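Local coordinates for starch synthase I (PDB 4HLN), which belongs to the starch synthases of barley, plant glycosyltransferases built from two Rossmann-like domains of the GT-B fold, at residues V146-H159 / W611-E623. Sequence-based numbering, arbitrary orientation.
Sequences VCGSLPIALAARGH and WDHAAEQYEQIFE
Leu150 packs on Ala615 and Tyr618, and Leu154 on Ala615, where two helices cross at 84° with their axes 9.3 Å apart. The methyl of Ala615 touches Leu154 (Ala615 CB to Leu154 CD2 3.6 Å), while Leu150, its CG anti to the backbone N (chi1 -177°), sends a methyl over the centre of the Tyr618 ring, Leu150 CD2 lying 3.8 Å from the centroid, a CH-pi contact. Leu154 also rests on Ile127 and Phe129 of strand 126-130, and Tyr618 OH is hydrogen-bonded to Val393 N. In GT-B fashion, the chain's last helix, 611-627, crosses back to the N-terminal Rossmann-like domain and packs there against helix 150-156.

Beside this apolar core, buried Arg157 and His159 meet partly exposed Asp612 and Glu619. Glu619 OE2 accepts from His159 NE2 at 2.9 Å, nearly straight (173°) but from above the carboxylate plane, and from Arg157 NH1 on the syn side. Bent at chi3, Arg157 forms salt bridges with both Glu619 and Asp612 (NE to OD1 of Asp612, 2.9 Å). At the start of helix 611-627, Ser149 CB lies over one face of the Trp611 indole, and Ala153 CB meets Trp611 CB at 3.9 Å. Looser are exposed Glu616, its OE1 4.1 Å from Arg157 NH2, and poorly ordered, exposed Val146, beside Cys147, which is disulfide-bonded to Cys527.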
loop_
_atom_site.group_PDB
_atom_site.type_symbol
_atom_site.label_atom_id
_atom_site.label_comp_id
_atom_site.label_asym_id
_atom_site.label_seq_id
_atom_site.Cartn_x
_atom_site.Cartn_y
_atom_site.Cartn_z
ATOM N N VAL A 146 3.134 9.778 1.280
ATOM C CA VAL A 146 1.678 9.688 1.405
ATOM C C VAL A 146 1.196 8.471 2.210
ATOM O O VAL A 146 0.351 8.593 3.098
ATOM C CB VAL A 146 1.000 9.714 0.009
ATOM C CG1 VAL A 146 1.288 8.419 -0.761
ATOM C CG2 VAL A 146 -0.495 9.970 0.144
ATOM N N CYS A 147 1.740 7.300 1.898
ATOM C CA CYS A 147 1.374 6.085 2.614
ATOM C C CYS A 147 2.481 5.561 3.539
ATOM O O CYS A 147 2.430 4.408 3.975
ATOM C CB CYS A 147 0.982 4.990 1.623
ATOM S SG CYS A 147 -0.765 4.961 1.146
ATOM N N GLY A 148 3.468 6.403 3.841
ATOM C CA GLY A 148 4.639 5.971 4.586
ATOM C C GLY A 148 4.697 6.528 5.995
ATOM O O GLY A 148 5.771 6.837 6.515
ATOM N N SER A 149 3.537 6.655 6.624
ATOM C CA SER A 149 3.478 7.229 7.949
ATOM C C SER A 149 3.392 6.142 9.034
ATOM O O SER A 149 3.373 6.451 10.234
ATOM C CB SER A 149 2.302 8.213 8.052
ATOM O OG SER A 149 1.651 8.370 6.803
ATOM N N LEU A 150 3.357 4.874 8.623
ATOM C CA LEU A 150 3.179 3.794 9.599
ATOM C C LEU A 150 4.196 3.857 10.738
ATOM O O LEU A 150 3.816 3.838 11.902
ATOM C CB LEU A 150 3.165 2.404 8.953
ATOM C CG LEU A 150 2.913 1.306 9.989
ATOM C CD1 LEU A 150 1.584 1.528 10.687
ATOM C CD2 LEU A 150 2.978 -0.104 9.391
ATOM N N PRO A 151 5.490 3.942 10.403
ATOM C CA PRO A 151 6.524 4.100 11.436
ATOM C C PRO A 151 6.238 5.253 12.407
ATOM O O PRO A 151 6.273 5.056 13.628
ATOM C CB PRO A 151 7.784 4.388 10.620
ATOM C CG PRO A 151 7.555 3.633 9.330
ATOM C CD PRO A 151 6.067 3.731 9.061
ATOM N N ILE A 152 5.954 6.436 11.876
ATOM C CA ILE A 152 5.688 7.604 12.720
ATOM C C ILE A 152 4.478 7.371 13.651
ATOM O O ILE A 152 4.445 7.874 14.782
ATOM C CB ILE A 152 5.527 8.906 11.879
ATOM C CG1 ILE A 152 6.791 9.195 11.073
ATOM C CG2 ILE A 152 5.277 10.072 12.743
ATOM C CD1 ILE A 152 6.878 8.366 9.767
ATOM N N ALA A 153 3.514 6.580 13.185
ATOM C CA ALA A 153 2.272 6.340 13.921
ATOM C C ALA A 153 2.510 5.371 15.057
ATOM O O ALA A 153 2.041 5.575 16.177
ATOM C CB ALA A 153 1.194 5.788 12.994
ATOM N N LEU A 154 3.217 4.293 14.738
ATOM C CA LEU A 154 3.651 3.335 15.735
ATOM C C LEU A 154 4.501 4.008 16.805
ATOM O O LEU A 154 4.293 3.786 17.988
ATOM C CB LEU A 154 4.437 2.230 15.066
ATOM C CG LEU A 154 3.584 1.212 14.310
ATOM C CD1 LEU A 154 4.474 0.267 13.541
ATOM C CD2 LEU A 154 2.664 0.425 15.233
ATOM N N ALA A 155 5.448 4.844 16.390
ATOM C CA ALA A 155 6.302 5.529 17.352
ATOM C C ALA A 155 5.457 6.347 18.312
ATOM O O ALA A 155 5.776 6.472 19.486
ATOM C CB ALA A 155 7.313 6.418 16.642
ATOM N N ALA A 156 4.366 6.891 17.796
ATOM C CA ALA A 156 3.511 7.793 18.555
ATOM C C ALA A 156 2.698 7.033 19.588
ATOM O O ALA A 156 2.172 7.617 20.535
ATOM C CB ALA A 156 2.583 8.529 17.605
ATOM N N ARG A 157 2.576 5.727 19.383
ATOM C CA ARG A 157 1.859 4.873 20.313
ATOM C C ARG A 157 2.808 4.255 21.343
ATOM O O ARG A 157 2.419 3.341 22.065
ATOM C CB ARG A 157 1.129 3.753 19.572
ATOM C CG ARG A 157 0.121 4.204 18.533
ATOM C CD ARG A 157 -0.711 3.016 18.049
ATOM N NE ARG A 157 -2.117 3.202 18.383
ATOM C CZ ARG A 157 -2.874 2.287 18.977
ATOM N NH1 ARG A 157 -2.355 1.113 19.282
ATOM N NH2 ARG A 157 -4.151 2.543 19.255
ATOM N N GLY A 158 4.052 4.736 21.388
ATOM C CA GLY A 158 5.000 4.324 22.414
ATOM C C GLY A 158 5.952 3.192 22.049
ATOM O O GLY A 158 6.720 2.724 22.887
ATOM N N HIS A 159 5.914 2.741 20.803
ATOM C CA HIS A 159 6.879 1.749 20.342
ATOM C C HIS A 159 8.227 2.397 20.099
ATOM O O HIS A 159 8.310 3.570 19.744
ATOM C CB HIS A 159 6.404 1.066 19.064
ATOM C CG HIS A 159 5.048 0.447 19.185
ATOM N ND1 HIS A 159 4.834 -0.752 19.828
ATOM C CD2 HIS A 159 3.833 0.868 18.755
ATOM C CE1 HIS A 159 3.546 -1.045 19.789
ATOM N NE2 HIS A 159 2.916 -0.078 19.143
ATOM N N TRP A 611 -4.568 6.493 11.190
ATOM C CA TRP A 611 -3.381 5.685 11.329
ATOM C C TRP A 611 -3.331 4.935 12.654
ATOM O O TRP A 611 -2.751 3.857 12.735
ATOM C CB TRP A 611 -2.147 6.557 11.139
ATOM C CG TRP A 611 -1.910 6.834 9.697
ATOM C CD1 TRP A 611 -2.187 7.984 9.026
ATOM C CD2 TRP A 611 -1.377 5.919 8.728
ATOM N NE1 TRP A 611 -1.833 7.856 7.707
ATOM C CE2 TRP A 611 -1.346 6.595 7.493
ATOM C CE3 TRP A 611 -0.908 4.598 8.791
ATOM C CZ2 TRP A 611 -0.872 6.001 6.325
ATOM C CZ3 TRP A 611 -0.443 4.007 7.633
ATOM C CH2 TRP A 611 -0.426 4.711 6.412
ATOM N N ASP A 612 -3.934 5.494 13.695
ATOM C CA ASP A 612 -4.000 4.781 14.965
ATOM C C ASP A 612 -4.714 3.466 14.766
ATOM O O ASP A 612 -4.272 2.422 15.255
ATOM C CB ASP A 612 -4.717 5.598 16.040
ATOM C CG ASP A 612 -3.753 6.348 16.931
ATOM O OD1 ASP A 612 -2.634 5.832 17.172
ATOM O OD2 ASP A 612 -4.114 7.459 17.383
ATOM N N HIS A 613 -5.826 3.521 14.049
ATOM C CA HIS A 613 -6.601 2.326 13.832
ATOM C C HIS A 613 -5.750 1.364 13.017
ATOM O O HIS A 613 -5.716 0.163 13.283
ATOM C CB HIS A 613 -7.894 2.660 13.107
ATOM C CG HIS A 613 -8.789 1.480 12.913
ATOM N ND1 HIS A 613 -8.720 0.673 11.798
ATOM C CD2 HIS A 613 -9.766 0.964 13.697
ATOM C CE1 HIS A 613 -9.623 -0.287 11.898
ATOM N NE2 HIS A 613 -10.272 -0.132 13.039
ATOM N N ALA A 614 -5.046 1.909 12.033
ATOM C CA ALA A 614 -4.194 1.098 11.188
ATOM C C ALA A 614 -3.074 0.441 11.996
ATOM O O ALA A 614 -2.826 -0.758 11.861
ATOM C CB ALA A 614 -3.623 1.945 10.064
ATOM N N ALA A 615 -2.394 1.227 12.830
ATOM C CA ALA A 615 -1.281 0.712 13.629
ATOM C C ALA A 615 -1.760 -0.352 14.617
ATOM O O ALA A 615 -1.054 -1.316 14.902
ATOM C CB ALA A 615 -0.582 1.828 14.354
ATOM N N GLU A 616 -2.971 -0.171 15.126
ATOM C CA GLU A 616 -3.598 -1.158 15.985
ATOM C C GLU A 616 -3.631 -2.522 15.278
ATOM O O GLU A 616 -3.280 -3.548 15.873
ATOM C CB GLU A 616 -5.007 -0.688 16.303
ATOM C CG GLU A 616 -5.595 -1.214 17.567
ATOM C CD GLU A 616 -6.801 -0.388 17.987
ATOM O OE1 GLU A 616 -7.121 0.602 17.284
ATOM O OE2 GLU A 616 -7.423 -0.723 19.018
ATOM N N GLN A 617 -4.037 -2.528 14.007
ATOM C CA GLN A 617 -4.096 -3.759 13.220
ATOM C C GLN A 617 -2.716 -4.422 13.126
ATOM O O GLN A 617 -2.548 -5.604 13.436
ATOM C CB GLN A 617 -4.600 -3.474 11.811
ATOM C CG GLN A 617 -5.770 -2.537 11.737
ATOM C CD GLN A 617 -6.987 -3.118 12.383
ATOM O OE1 GLN A 617 -7.531 -4.112 11.908
ATOM N NE2 GLN A 617 -7.427 -2.509 13.482
ATOM N N TYR A 618 -1.723 -3.663 12.684
ATOM C CA TYR A 618 -0.386 -4.219 12.587
ATOM C C TYR A 618 0.065 -4.748 13.944
ATOM O O TYR A 618 0.781 -5.747 14.022
ATOM C CB TYR A 618 0.596 -3.185 12.026
ATOM C CG TYR A 618 0.387 -2.920 10.552
ATOM C CD1 TYR A 618 1.008 -3.712 9.590
ATOM C CD2 TYR A 618 -0.441 -1.894 10.121
ATOM C CE1 TYR A 618 0.812 -3.489 8.237
ATOM C CE2 TYR A 618 -0.645 -1.662 8.770
ATOM C CZ TYR A 618 -0.015 -2.464 7.829
ATOM O OH TYR A 618 -0.208 -2.237 6.478
ATOM N N GLU A 619 -0.360 -4.079 15.013
ATOM C CA GLU A 619 0.051 -4.472 16.354
ATOM C C GLU A 619 -0.461 -5.869 16.670
ATOM O O GLU A 619 0.259 -6.698 17.222
ATOM C CB GLU A 619 -0.477 -3.481 17.376
ATOM C CG GLU A 619 0.371 -2.237 17.553
ATOM C CD GLU A 619 -0.369 -1.160 18.335
ATOM O OE1 GLU A 619 -1.468 -1.461 18.864
ATOM O OE2 GLU A 619 0.135 -0.016 18.406
ATOM N N GLN A 620 -1.713 -6.117 16.304
ATOM C CA GLN A 620 -2.319 -7.427 16.446
ATOM C C GLN A 620 -1.458 -8.462 15.732
ATOM O O GLN A 620 -1.040 -9.471 16.306
ATOM C CB GLN A 620 -3.730 -7.390 15.845
ATOM C CG GLN A 620 -4.435 -8.727 15.799
ATOM C CD GLN A 620 -4.768 -9.261 17.189
ATOM O OE1 GLN A 620 -5.923 -9.204 17.623
ATOM N NE2 GLN A 620 -3.755 -9.782 17.895
ATOM N N ILE A 621 -1.179 -8.178 14.470
ATOM C CA ILE A 621 -0.368 -9.048 13.648
ATOM C C ILE A 621 0.940 -9.414 14.334
ATOM O O ILE A 621 1.258 -10.591 14.455
ATOM C CB ILE A 621 -0.138 -8.407 12.263
ATOM C CG1 ILE A 621 -1.437 -8.464 11.462
ATOM C CG2 ILE A 621 0.993 -9.087 11.499
ATOM C CD1 ILE A 621 -1.400 -7.628 10.214
ATOM N N PHE A 622 1.681 -8.415 14.799
ATOM C CA PHE A 622 2.948 -8.664 15.499
ATOM C C PHE A 622 2.770 -9.545 16.704
ATOM O O PHE A 622 3.656 -10.318 17.036
ATOM C CB PHE A 622 3.608 -7.367 15.956
ATOM C CG PHE A 622 3.834 -6.389 14.849
ATOM C CD1 PHE A 622 3.938 -6.825 13.537
ATOM C CD2 PHE A 622 3.923 -5.037 15.111
ATOM C CE1 PHE A 622 4.135 -5.930 12.506
ATOM C CE2 PHE A 622 4.114 -4.133 14.088
ATOM C CZ PHE A 622 4.223 -4.576 12.782
ATOM N N GLU A 623 1.633 -9.419 17.376
ATOM C CA GLU A 623 1.400 -10.240 18.553
ATOM C C GLU A 623 1.272 -11.708 18.183
ATOM O O GLU A 623 1.926 -12.573 18.796
ATOM C CB GLU A 623 0.216 -9.733 19.367
ATOM C CG GLU A 623 0.609 -8.496 20.180
ATOM C CD GLU A 623 1.983 -8.651 20.878
ATOM O OE1 GLU A 623 2.272 -9.750 21.417
ATOM O OE2 GLU A 623 2.776 -7.677 20.880
#